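Local structure of A197 (Sulfolobus turreted icosahedral virus, 2C0N) at residues A[4-9]-A[55-60]; A[82-87]-A[121-126]; A[15-20]-A[63-68]; A[114-119]-A[153-158]. The protein is a viral glycosyltransferase of the GT-A fold that probably transfers a sugar from an activated donor to an acceptor. All blocks are in the same frame, centred on the assembly; numbering follows the deposited sequence.

Contact 1 of 4, residues A[4-9]-A[55-60]; sequences LFFIPS and DTLAFL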
# COMPACT_ATOMS: atom_id res chain seq x y z
N LEU A 4 -15.77 -3.13 -7.51
CA LEU A 4 -15.13 -2.97 -6.23
C LEU A 4 -14.19 -4.15 -6.01
O LEU A 4 -14.62 -5.33 -5.96
CB LEU A 4 -16.16 -2.90 -5.11
CG LEU A 4 -15.65 -2.51 -3.73
CD1 LEU A 4 -14.85 -1.23 -3.80
CD2 LEU A 4 -16.81 -2.34 -2.81
N PHE A 5 -12.90 -3.82 -5.91
CA PHE A 5 -11.87 -4.83 -5.68
C PHE A 5 -11.73 -5.16 -4.18
O PHE A 5 -11.59 -4.28 -3.37
CB PHE A 5 -10.52 -4.36 -6.21
CG PHE A 5 -10.40 -4.46 -7.69
CD1 PHE A 5 -11.09 -3.58 -8.51
CD2 PHE A 5 -9.63 -5.44 -8.28
CE1 PHE A 5 -11.00 -3.68 -9.89
CE2 PHE A 5 -9.54 -5.56 -9.65
CZ PHE A 5 -10.23 -4.65 -10.45
N PHE A 6 -11.71 -6.43 -3.85
CA PHE A 6 -11.46 -6.86 -2.48
C PHE A 6 -10.17 -7.64 -2.51
O PHE A 6 -10.04 -8.62 -3.25
CB PHE A 6 -12.61 -7.70 -1.96
CG PHE A 6 -13.85 -6.90 -1.62
CD1 PHE A 6 -14.74 -6.55 -2.61
CD2 PHE A 6 -14.07 -6.45 -0.33
CE1 PHE A 6 -15.85 -5.78 -2.32
CE2 PHE A 6 -15.17 -5.69 -0.03
CZ PHE A 6 -16.06 -5.36 -1.00
N ILE A 7 -9.22 -7.17 -1.71
CA ILE A 7 -7.87 -7.70 -1.71
C ILE A 7 -7.57 -8.31 -0.33
O ILE A 7 -7.31 -7.58 0.60
CB ILE A 7 -6.87 -6.57 -2.05
CG1 ILE A 7 -7.17 -5.99 -3.45
CG2 ILE A 7 -5.41 -7.11 -1.85
CD1 ILE A 7 -6.58 -4.57 -3.73
N PRO A 8 -7.61 -9.66 -0.20
CA PRO A 8 -7.28 -10.32 1.07
C PRO A 8 -5.80 -10.10 1.35
O PRO A 8 -4.98 -10.39 0.48
CB PRO A 8 -7.55 -11.81 0.78
CG PRO A 8 -8.32 -11.85 -0.43
CD PRO A 8 -8.06 -10.62 -1.21
N SER A 9 -5.47 -9.51 2.47
CA SER A 9 -4.04 -9.34 2.80
C SER A 9 -3.65 -9.99 4.09
O SER A 9 -4.51 -10.43 4.85
CB SER A 9 -3.71 -7.85 2.83
OG SER A 9 -3.96 -7.35 4.09
N ASP A 55 -21.37 -3.08 -9.03
CA ASP A 55 -22.06 -4.09 -9.84
C ASP A 55 -21.30 -5.40 -9.80
O ASP A 55 -21.86 -6.45 -10.08
CB ASP A 55 -22.08 -3.68 -11.32
CG ASP A 55 -22.74 -2.35 -11.56
OD1 ASP A 55 -23.85 -2.13 -11.05
OD2 ASP A 55 -22.14 -1.53 -12.28
N THR A 56 -19.99 -5.29 -9.57
CA THR A 56 -19.08 -6.40 -9.71
C THR A 56 -18.14 -6.43 -8.51
O THR A 56 -17.57 -5.42 -8.13
CB THR A 56 -18.30 -6.30 -11.05
OG1 THR A 56 -19.25 -6.32 -12.13
CG2 THR A 56 -17.34 -7.45 -11.22
N LEU A 57 -18.02 -7.60 -7.92
CA LEU A 57 -17.04 -7.85 -6.86
C LEU A 57 -15.86 -8.50 -7.55
O LEU A 57 -16.01 -9.60 -8.10
CB LEU A 57 -17.63 -8.80 -5.82
CG LEU A 57 -16.93 -8.89 -4.45
CD1 LEU A 57 -17.75 -9.69 -3.49
CD2 LEU A 57 -15.59 -9.53 -4.58
N ALA A 58 -14.71 -7.83 -7.50
CA ALA A 58 -13.48 -8.40 -8.03
C ALA A 58 -12.62 -8.82 -6.85
O ALA A 58 -12.30 -7.98 -6.00
CB ALA A 58 -12.75 -7.39 -8.86
N PHE A 59 -12.28 -10.12 -6.76
CA PHE A 59 -11.24 -10.57 -5.81
C PHE A 59 -9.88 -10.54 -6.50
O PHE A 59 -9.74 -11.06 -7.63
CB PHE A 59 -11.52 -12.01 -5.39
CG PHE A 59 -12.55 -12.14 -4.33
CD1 PHE A 59 -12.40 -11.49 -3.13
CD2 PHE A 59 -13.63 -12.97 -4.51
CE1 PHE A 59 -13.33 -11.65 -2.10
CE2 PHE A 59 -14.57 -13.11 -3.48
CZ PHE A 59 -14.41 -12.45 -2.30
N LEU A 60 -8.92 -9.94 -5.81
CA LEU A 60 -7.55 -9.84 -6.24
C LEU A 60 -6.67 -10.13 -5.07
O LEU A 60 -6.72 -9.39 -4.08
CB LEU A 60 -7.25 -8.44 -6.81
CG LEU A 60 -5.90 -8.22 -7.50
CD1 LEU A 60 -5.76 -9.08 -8.70
CD2 LEU A 60 -5.78 -6.75 -7.89
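CG is anti to the carbonyl carbon in both Phe-5 (chi1 -77°) and Phe-6, laying each ring beside its own backbone N; adjacent in the strand, the residues leave opposite faces of the sheet. The Phe-5 ring lies flat over Ala-58, whose CB is 3.7 Å from the ring centroid and 12° off its normal, a CH-pi contact. On the face of Phe-6 and Phe-59, Leu-57 sets CG anti to its backbone N (chi1 -164°); with chi2 also anti, its CD2 comes to 3.7 Å from Phe-6 CD1 and lies above the centre of the Phe-59 ring.

The backbones pair in parallel through four hydrogen bonds, the shortest from Phe-6 N to Ala-58 O at 2.7 Å. That bond and Leu-4 N to Thr-56 O (3.0 Å) approach nearly along the C=O axis, whereas Ala-58 N and Leu-60 N reach their acceptors from above the carbonyl plane. Strands 3-8 and 56-60 are neighbours in the Rossmann-like core of the GT-A fold; helix 37-50 packs on Phe-6 and Leu-57, and its Arg-41 is the cation-pi partner of Phe-59. No charged group of either segment takes part, so their cohesion rests on backbone bonds and dispersion around the rings.

Contact 2 of 4, residues A[82-87]-A[121-126]; sequences YDVVCG and TFIKRE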
# COMPACT_ATOMS: atom_id res chain seq x y z
N TYR A 82 -22.67 -14.92 -18.26
CA TYR A 82 -21.74 -15.51 -17.29
C TYR A 82 -21.90 -14.89 -15.90
O TYR A 82 -22.25 -13.72 -15.76
CB TYR A 82 -20.30 -15.43 -17.81
CG TYR A 82 -20.12 -16.36 -18.95
CD1 TYR A 82 -19.92 -17.72 -18.73
CD2 TYR A 82 -20.21 -15.91 -20.25
CE1 TYR A 82 -19.78 -18.61 -19.79
CE2 TYR A 82 -20.07 -16.78 -21.32
CZ TYR A 82 -19.86 -18.13 -21.09
OH TYR A 82 -19.76 -18.99 -22.15
N ASP A 83 -21.62 -15.70 -14.88
CA ASP A 83 -21.64 -15.23 -13.51
C ASP A 83 -20.28 -14.79 -13.00
O ASP A 83 -20.16 -13.92 -12.12
CB ASP A 83 -22.22 -16.32 -12.59
CG ASP A 83 -23.59 -16.75 -12.99
OD1 ASP A 83 -24.44 -15.86 -13.08
OD2 ASP A 83 -23.83 -17.98 -13.20
N VAL A 84 -19.23 -15.42 -13.49
CA VAL A 84 -17.88 -15.22 -12.96
C VAL A 84 -16.95 -15.19 -14.16
O VAL A 84 -17.08 -16.02 -15.07
CB VAL A 84 -17.46 -16.37 -12.06
CG1 VAL A 84 -15.99 -16.27 -11.66
CG2 VAL A 84 -18.38 -16.44 -10.84
N VAL A 85 -16.05 -14.22 -14.15
CA VAL A 85 -15.03 -14.10 -15.19
C VAL A 85 -13.65 -14.20 -14.50
O VAL A 85 -13.37 -13.47 -13.55
CB VAL A 85 -15.19 -12.79 -15.94
CG1 VAL A 85 -14.10 -12.63 -16.94
CG2 VAL A 85 -16.56 -12.75 -16.64
N CYS A 86 -12.82 -15.13 -14.98
CA CYS A 86 -11.53 -15.49 -14.35
C CYS A 86 -10.37 -14.96 -15.17
O CYS A 86 -10.40 -15.03 -16.37
CB CYS A 86 -11.36 -16.99 -14.31
SG CYS A 86 -12.71 -17.82 -13.49
N GLY A 87 -9.37 -14.43 -14.47
CA GLY A 87 -8.11 -14.06 -15.08
C GLY A 87 -6.98 -15.06 -14.80
O GLY A 87 -7.05 -15.94 -13.90
N THR A 121 -10.51 -12.47 -10.10
CA THR A 121 -11.79 -13.06 -10.38
C THR A 121 -12.88 -12.02 -10.21
O THR A 121 -12.95 -11.37 -9.18
CB THR A 121 -12.06 -14.21 -9.41
OG1 THR A 121 -10.92 -15.07 -9.32
CG2 THR A 121 -13.26 -15.00 -9.80
N PHE A 122 -13.76 -11.89 -11.20
CA PHE A 122 -14.81 -10.91 -11.21
C PHE A 122 -16.13 -11.65 -11.07
O PHE A 122 -16.38 -12.58 -11.82
CB PHE A 122 -14.78 -10.15 -12.54
CG PHE A 122 -13.50 -9.38 -12.79
CD1 PHE A 122 -12.36 -10.04 -13.24
CD2 PHE A 122 -13.43 -8.03 -12.52
CE1 PHE A 122 -11.17 -9.36 -13.44
CE2 PHE A 122 -12.25 -7.35 -12.70
CZ PHE A 122 -11.11 -8.02 -13.17
N ILE A 123 -16.96 -11.21 -10.13
CA ILE A 123 -18.22 -11.90 -9.86
C ILE A 123 -19.36 -10.90 -9.90
O ILE A 123 -19.35 -9.90 -9.21
CB ILE A 123 -18.21 -12.63 -8.51
CG1 ILE A 123 -16.90 -13.40 -8.30
CG2 ILE A 123 -19.44 -13.48 -8.40
CD1 ILE A 123 -16.80 -14.09 -6.94
N LYS A 124 -20.39 -11.19 -10.67
CA LYS A 124 -21.47 -10.22 -10.79
C LYS A 124 -22.47 -10.24 -9.62
O LYS A 124 -22.79 -11.31 -9.05
CB LYS A 124 -22.19 -10.34 -12.14
CG LYS A 124 -23.10 -11.49 -12.35
CD LYS A 124 -23.69 -11.41 -13.76
CE LYS A 124 -24.63 -12.52 -14.11
NZ LYS A 124 -24.98 -12.58 -15.58
N ARG A 125 -23.00 -9.07 -9.32
CA ARG A 125 -23.94 -8.92 -8.24
C ARG A 125 -25.15 -9.85 -8.34
O ARG A 125 -25.57 -10.43 -7.35
CB ARG A 125 -24.42 -7.49 -8.20
CG ARG A 125 -25.51 -7.25 -7.17
CD ARG A 125 -25.79 -5.79 -7.05
NE ARG A 125 -24.71 -5.07 -6.35
CZ ARG A 125 -24.53 -5.05 -5.03
NH1 ARG A 125 -25.31 -5.74 -4.22
NH2 ARG A 125 -23.53 -4.34 -4.51
N GLU A 126 -25.73 -9.92 -9.53
CA GLU A 126 -26.89 -10.77 -9.75
C GLU A 126 -26.68 -12.17 -9.22
O GLU A 126 -27.59 -12.75 -8.62
CB GLU A 126 -27.26 -10.84 -11.23
CG GLU A 126 -28.53 -10.12 -11.56
CD GLU A 126 -29.29 -10.77 -12.71
OE1 GLU A 126 -28.62 -11.23 -13.68
OE2 GLU A 126 -30.55 -10.84 -12.66
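Strands 84-87 and 121-124 run antiparallel, at 173°, and Val-85 with Phe-122 forms a hydrogen-bonded pair: Val-85 N to Phe-122 O and Phe-122 N to Val-85 O are both 2.9 Å and lie in the respective carbonyl planes. Two residues further on, a single bond, Lys-124 N to Asp-83 O at 3.1 Å, continues the pairing. Val-84, in the adjacent non-hydrogen-bonded pair, places CG1 3.5 Å from Thr-121 CG2, while its CG2 lies alongside Ile-123 CG2 at 4.0 Å. On the other face the Phe-122 ring turns its edge to Val-85 O.

Strand 120-124 is the reversed strand between the parallel strands 56-60 and 84-88, consistent with the mixed sheet of GT-A enzymes. Where it ends, Lys-124 occupies the N-cap position of helix 125-128. Its CG stands between the backbone N and the carbonyl carbon (chi1 74°), and the extended remainder of the chain brings NZ to Tyr-82 O at 3.0 Å in a weak hydrogen bond; Phe-78 O is a second acceptor for NZ. Asp-83 OD1 approaches Lys-124 CE but remains 4.2 Å from NZ, beyond a salt bridge, and its OD2 is instead hydrogen-bonded to Arg-161 N.

Contact 3 of 4, residues A[15-20]-A[63-68]; sequences LPLIDF and DVVPIE
Leu-15 O is gripped within its helix by one hydrogen bond, from Asp-19 N at 2.9 Å. Pro-16 O is likewise held once within the helix, by Phe-20 N at 3.2 Å, and Val-65 CG1 comes up to the same oxygen at 3.6 Å. Phe-20 has CG anti to its backbone N (chi1 164°), which turns one face of the ring to Pro-66: CD of the proline stands 3.8 Å from the ring centroid, only 4° off the normal, a CH-pi contact over the face. Val-65, with CG1 anti to N (chi1 -179°), divides its methyls, CG1 going to Phe-20 CB and CG2 to Leu-17 CB, each at 4.0 Å. Leu-17 CD1 meanwhile rests on Val-64 O.

Helix 15-23 thus packs beside strand 64-66, the axes of 15-20 and 64-66 approaching to 8.1 Å; Leu-60 of strand 56-60 touches Leu-17, Phe-20 and Pro-66, and Leu-15 makes backbone hydrogen bonds to the second subunit. Asp-63, which ends an Asp-X-Asp sequence resembling the GT-A DXD motif, is salt-bridged to Lys-92. No hydrogen bond crosses between the segments, so the contact rests on dispersion from the Val-65 methyls and on CH-pi between proline C-H groups and the Phe-20 face.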
# COMPACT_ATOMS: atom_id res chain seq x y z
N LEU A 15 4.59 -3.13 -3.25
CA LEU A 15 4.62 -1.94 -4.08
C LEU A 15 4.02 -2.13 -5.46
O LEU A 15 3.29 -1.26 -5.96
CB LEU A 15 6.05 -1.39 -4.18
CG LEU A 15 6.34 -0.19 -3.27
CD1 LEU A 15 6.08 -0.46 -1.78
CD2 LEU A 15 7.75 0.33 -3.54
N PRO A 16 4.39 -3.21 -6.13
CA PRO A 16 3.80 -3.40 -7.47
C PRO A 16 2.27 -3.40 -7.49
O PRO A 16 1.69 -2.91 -8.46
CB PRO A 16 4.40 -4.74 -7.92
CG PRO A 16 5.68 -4.83 -7.11
CD PRO A 16 5.38 -4.26 -5.81
N LEU A 17 1.61 -3.92 -6.46
CA LEU A 17 0.14 -3.83 -6.37
C LEU A 17 -0.34 -2.40 -6.06
O LEU A 17 -1.28 -1.94 -6.68
CB LEU A 17 -0.45 -4.89 -5.42
CG LEU A 17 -1.98 -4.87 -5.29
CD1 LEU A 17 -2.58 -5.21 -6.54
CD2 LEU A 17 -2.38 -5.84 -4.24
N ILE A 18 0.35 -1.67 -5.18
CA ILE A 18 0.04 -0.27 -4.94
C ILE A 18 0.07 0.50 -6.23
O ILE A 18 -0.83 1.32 -6.51
CB ILE A 18 0.98 0.33 -3.93
CG1 ILE A 18 0.80 -0.39 -2.61
CG2 ILE A 18 0.69 1.84 -3.70
CD1 ILE A 18 1.78 0.05 -1.60
N ASP A 19 1.09 0.24 -7.05
CA ASP A 19 1.22 0.95 -8.33
C ASP A 19 0.06 0.68 -9.27
O ASP A 19 -0.48 1.61 -9.89
CB ASP A 19 2.55 0.60 -9.00
CG ASP A 19 3.03 1.67 -9.93
OD1 ASP A 19 2.82 2.89 -9.65
OD2 ASP A 19 3.58 1.29 -10.97
N PHE A 20 -0.34 -0.58 -9.36
CA PHE A 20 -1.51 -0.95 -10.14
C PHE A 20 -2.75 -0.21 -9.62
O PHE A 20 -3.54 0.33 -10.42
CB PHE A 20 -1.75 -2.47 -10.04
CG PHE A 20 -3.11 -2.88 -10.48
CD1 PHE A 20 -3.42 -2.95 -11.83
CD2 PHE A 20 -4.10 -3.12 -9.57
CE1 PHE A 20 -4.70 -3.36 -12.26
CE2 PHE A 20 -5.34 -3.52 -9.98
CZ PHE A 20 -5.64 -3.62 -11.32
N ASP A 63 -0.87 -10.72 -3.75
CA ASP A 63 0.32 -11.02 -4.56
C ASP A 63 0.04 -11.19 -6.05
O ASP A 63 0.88 -11.68 -6.79
CB ASP A 63 1.08 -12.24 -3.99
CG ASP A 63 0.21 -13.45 -3.78
OD1 ASP A 63 -0.96 -13.43 -4.20
OD2 ASP A 63 0.73 -14.45 -3.14
N VAL A 64 -1.14 -10.79 -6.49
CA VAL A 64 -1.50 -10.87 -7.90
C VAL A 64 -1.65 -9.44 -8.46
O VAL A 64 -2.41 -8.64 -7.92
CB VAL A 64 -2.80 -11.71 -8.08
CG1 VAL A 64 -3.28 -11.66 -9.53
CG2 VAL A 64 -2.59 -13.15 -7.61
N VAL A 65 -0.90 -9.12 -9.51
CA VAL A 65 -0.85 -7.78 -10.06
C VAL A 65 -1.20 -7.82 -11.53
O VAL A 65 -0.41 -8.27 -12.35
CB VAL A 65 0.55 -7.12 -9.90
CG1 VAL A 65 0.54 -5.71 -10.48
CG2 VAL A 65 0.92 -7.06 -8.46
N PRO A 66 -2.42 -7.36 -11.86
CA PRO A 66 -2.83 -7.40 -13.25
C PRO A 66 -1.95 -6.62 -14.19
O PRO A 66 -1.45 -5.51 -13.85
CB PRO A 66 -4.26 -6.87 -13.20
CG PRO A 66 -4.70 -7.16 -11.79
CD PRO A 66 -3.52 -6.90 -11.00
N ILE A 67 -1.74 -7.21 -15.36
CA ILE A 67 -0.99 -6.55 -16.41
C ILE A 67 -1.94 -5.69 -17.23
O ILE A 67 -1.65 -4.53 -17.53
CB ILE A 67 -0.38 -7.52 -17.40
CG1 ILE A 67 0.66 -8.39 -16.71
CG2 ILE A 67 0.21 -6.74 -18.53
CD1 ILE A 67 1.33 -9.41 -17.67
N GLU A 68 -3.01 -6.29 -17.70
CA GLU A 68 -4.06 -5.51 -18.29
C GLU A 68 -5.36 -6.16 -17.93
O GLU A 68 -5.43 -7.39 -17.64
CB GLU A 68 -3.93 -5.34 -19.81
CG GLU A 68 -4.84 -4.23 -20.36
CD GLU A 68 -4.84 -4.12 -21.87
OE1 GLU A 68 -3.80 -3.72 -22.45
OE2 GLU A 68 -5.90 -4.41 -22.49

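Contact 4 of 4, residues A[114-119]-A[153-158]; sequences NGCGLG and YFFSTH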
# COMPACT_ATOMS: atom_id res chain seq x y z
N ASN A 114 -14.43 -24.56 -15.18
CA ASN A 114 -15.18 -24.95 -13.96
C ASN A 114 -14.94 -24.00 -12.78
O ASN A 114 -15.83 -23.75 -11.96
CB ASN A 114 -14.85 -26.41 -13.57
CG ASN A 114 -15.49 -27.43 -14.49
OD1 ASN A 114 -16.71 -27.43 -14.69
ND2 ASN A 114 -14.67 -28.32 -15.04
N GLY A 115 -13.74 -23.45 -12.68
CA GLY A 115 -13.47 -22.47 -11.65
C GLY A 115 -12.05 -21.93 -11.72
O GLY A 115 -11.34 -22.16 -12.70
N CYS A 116 -11.66 -21.24 -10.66
CA CYS A 116 -10.33 -20.67 -10.52
C CYS A 116 -10.01 -20.51 -9.03
O CYS A 116 -10.81 -20.94 -8.20
CB CYS A 116 -10.26 -19.35 -11.28
SG CYS A 116 -11.38 -18.11 -10.74
N GLY A 117 -8.86 -19.94 -8.68
CA GLY A 117 -8.44 -19.83 -7.25
C GLY A 117 -8.92 -18.64 -6.42
O GLY A 117 -8.50 -18.46 -5.24
N LEU A 118 -9.79 -17.85 -7.02
CA LEU A 118 -10.35 -16.60 -6.47
C LEU A 118 -9.33 -15.48 -6.26
O LEU A 118 -9.57 -14.57 -5.48
CB LEU A 118 -11.13 -16.86 -5.16
CG LEU A 118 -12.33 -17.79 -5.34
CD1 LEU A 118 -12.94 -18.17 -3.97
CD2 LEU A 118 -13.33 -17.13 -6.19
N GLY A 119 -8.20 -15.54 -6.96
CA GLY A 119 -7.19 -14.53 -6.85
C GLY A 119 -7.20 -13.46 -7.91
O GLY A 119 -6.39 -12.55 -7.85
N TYR A 153 -14.51 -25.09 -3.16
CA TYR A 153 -15.83 -25.12 -2.51
C TYR A 153 -16.81 -24.19 -3.22
O TYR A 153 -17.91 -24.60 -3.57
CB TYR A 153 -15.73 -24.72 -1.04
CG TYR A 153 -17.07 -24.55 -0.36
CD1 TYR A 153 -17.74 -23.33 -0.43
CD2 TYR A 153 -17.69 -25.61 0.32
CE1 TYR A 153 -18.96 -23.14 0.18
CE2 TYR A 153 -18.94 -25.43 0.94
CZ TYR A 153 -19.56 -24.18 0.85
OH TYR A 153 -20.78 -23.94 1.42
N PHE A 154 -16.40 -22.93 -3.41
CA PHE A 154 -17.26 -21.90 -4.00
C PHE A 154 -17.83 -22.36 -5.35
O PHE A 154 -19.04 -22.34 -5.59
CB PHE A 154 -16.48 -20.61 -4.21
CG PHE A 154 -17.24 -19.55 -4.91
CD1 PHE A 154 -17.02 -19.29 -6.24
CD2 PHE A 154 -18.20 -18.82 -4.23
CE1 PHE A 154 -17.74 -18.31 -6.88
CE2 PHE A 154 -18.93 -17.84 -4.86
CZ PHE A 154 -18.71 -17.58 -6.18
N PHE A 155 -16.93 -22.80 -6.22
CA PHE A 155 -17.32 -23.28 -7.54
C PHE A 155 -18.09 -24.60 -7.53
O PHE A 155 -19.07 -24.79 -8.30
CB PHE A 155 -16.08 -23.33 -8.42
CG PHE A 155 -15.58 -21.98 -8.78
CD1 PHE A 155 -16.23 -21.22 -9.69
CD2 PHE A 155 -14.46 -21.42 -8.15
CE1 PHE A 155 -15.78 -19.95 -10.02
CE2 PHE A 155 -14.04 -20.15 -8.45
CZ PHE A 155 -14.68 -19.40 -9.37
N SER A 156 -17.67 -25.53 -6.67
CA SER A 156 -18.32 -26.85 -6.65
C SER A 156 -19.73 -26.75 -6.08
O SER A 156 -20.64 -27.50 -6.47
CB SER A 156 -17.51 -27.85 -5.83
OG SER A 156 -16.25 -28.06 -6.44
N THR A 157 -19.89 -25.83 -5.13
CA THR A 157 -21.14 -25.71 -4.40
C THR A 157 -22.13 -24.84 -5.14
O THR A 157 -23.29 -25.19 -5.25
CB THR A 157 -20.90 -25.09 -3.01
OG1 THR A 157 -19.97 -25.91 -2.29
CG2 THR A 157 -22.21 -25.02 -2.22
N HIS A 158 -21.66 -23.70 -5.64
CA HIS A 158 -22.55 -22.68 -6.22
C HIS A 158 -22.63 -22.70 -7.74
O HIS A 158 -23.52 -22.08 -8.30
CB HIS A 158 -22.14 -21.31 -5.70
CG HIS A 158 -22.10 -21.26 -4.21
ND1 HIS A 158 -20.95 -21.02 -3.49
CD2 HIS A 158 -23.08 -21.48 -3.30
CE1 HIS A 158 -21.23 -21.06 -2.20
NE2 HIS A 158 -22.51 -21.35 -2.06
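The Phe-155 ring is covered on both faces: Gly-115 CA lies over the centre of one, 3.5 Å from the centroid and 10° off the normal in a CH-pi contact, and Phe-154 CD1 lies over the centre of the other. Cys-116 N shares the glycine face. At the edge of the Phe-154 ring, in its plane, sits Phe-155 CD2. With CG anti to the carbonyl carbon (chi1 -70°), Phe-155 drives its ring against the backbone of 114-116, where Asn-114 O is 3.4 Å from CD1 and Cys-116 O is 3.3 Å from CE2. Glycine at 115 has no side chain to keep the ring at a distance.

The sulfur of Cys-116 makes an oblique sulfur-aromatic contact, 60° off the ring normal, with SG 3.8 Å from CZ of Phe-155. Leu-118 comes tip to tip with the same ring, its CD2 3.8 Å from CE2, and that methyl also faces Phe-154 obliquely. No hydrogen bond joins the segments. Inside the helix, Tyr-153 O accepts from both Thr-157 N and Thr-157 OG1 (each 2.8 Å), and OG1 is also above the centre of the Tyr-153 ring.

Asn-114 ND2 is bonded to Arg-101 O, and Gly-119 pairs by backbone with Asp-61, of the Asp-X-Asp sequence consistent with a GT-A metal-binding motif. Asn-114 and Gly-115 both face Tyr-100 of strand 99-100, which makes this a classic beta bulge where strand 115-116 begins, packed against helix 150-158.

Contacts 1 and 2 share the mixed sheet, their centres about 11 Å apart: strands 56-60 and 120-124 are neighbours there, probably hydrogen-bonded through Leu-57 O to Ile-123 N and Phe-59 N to Thr-121 O. Contact 3 crosses contact 1 along the chain, centres about 13 Å apart, strands 56-60 and 64-66 being successive. Contact 4 crosses contact 2 in sequence, with Cys-86 SG 3.1 Å from Cys-116 SG in packing contact. Contacts 3 and 4, centres about 23 Å apart on opposite sides of the chain's centre, meet at Val-64 and Gly-119. Contacts 1, 2 and 3 thus reach the mixed sheet, helix 15-23 touching the second subunit, while contact 4 packs the small sheet 99-100/115-116 and helix 150-158 against it.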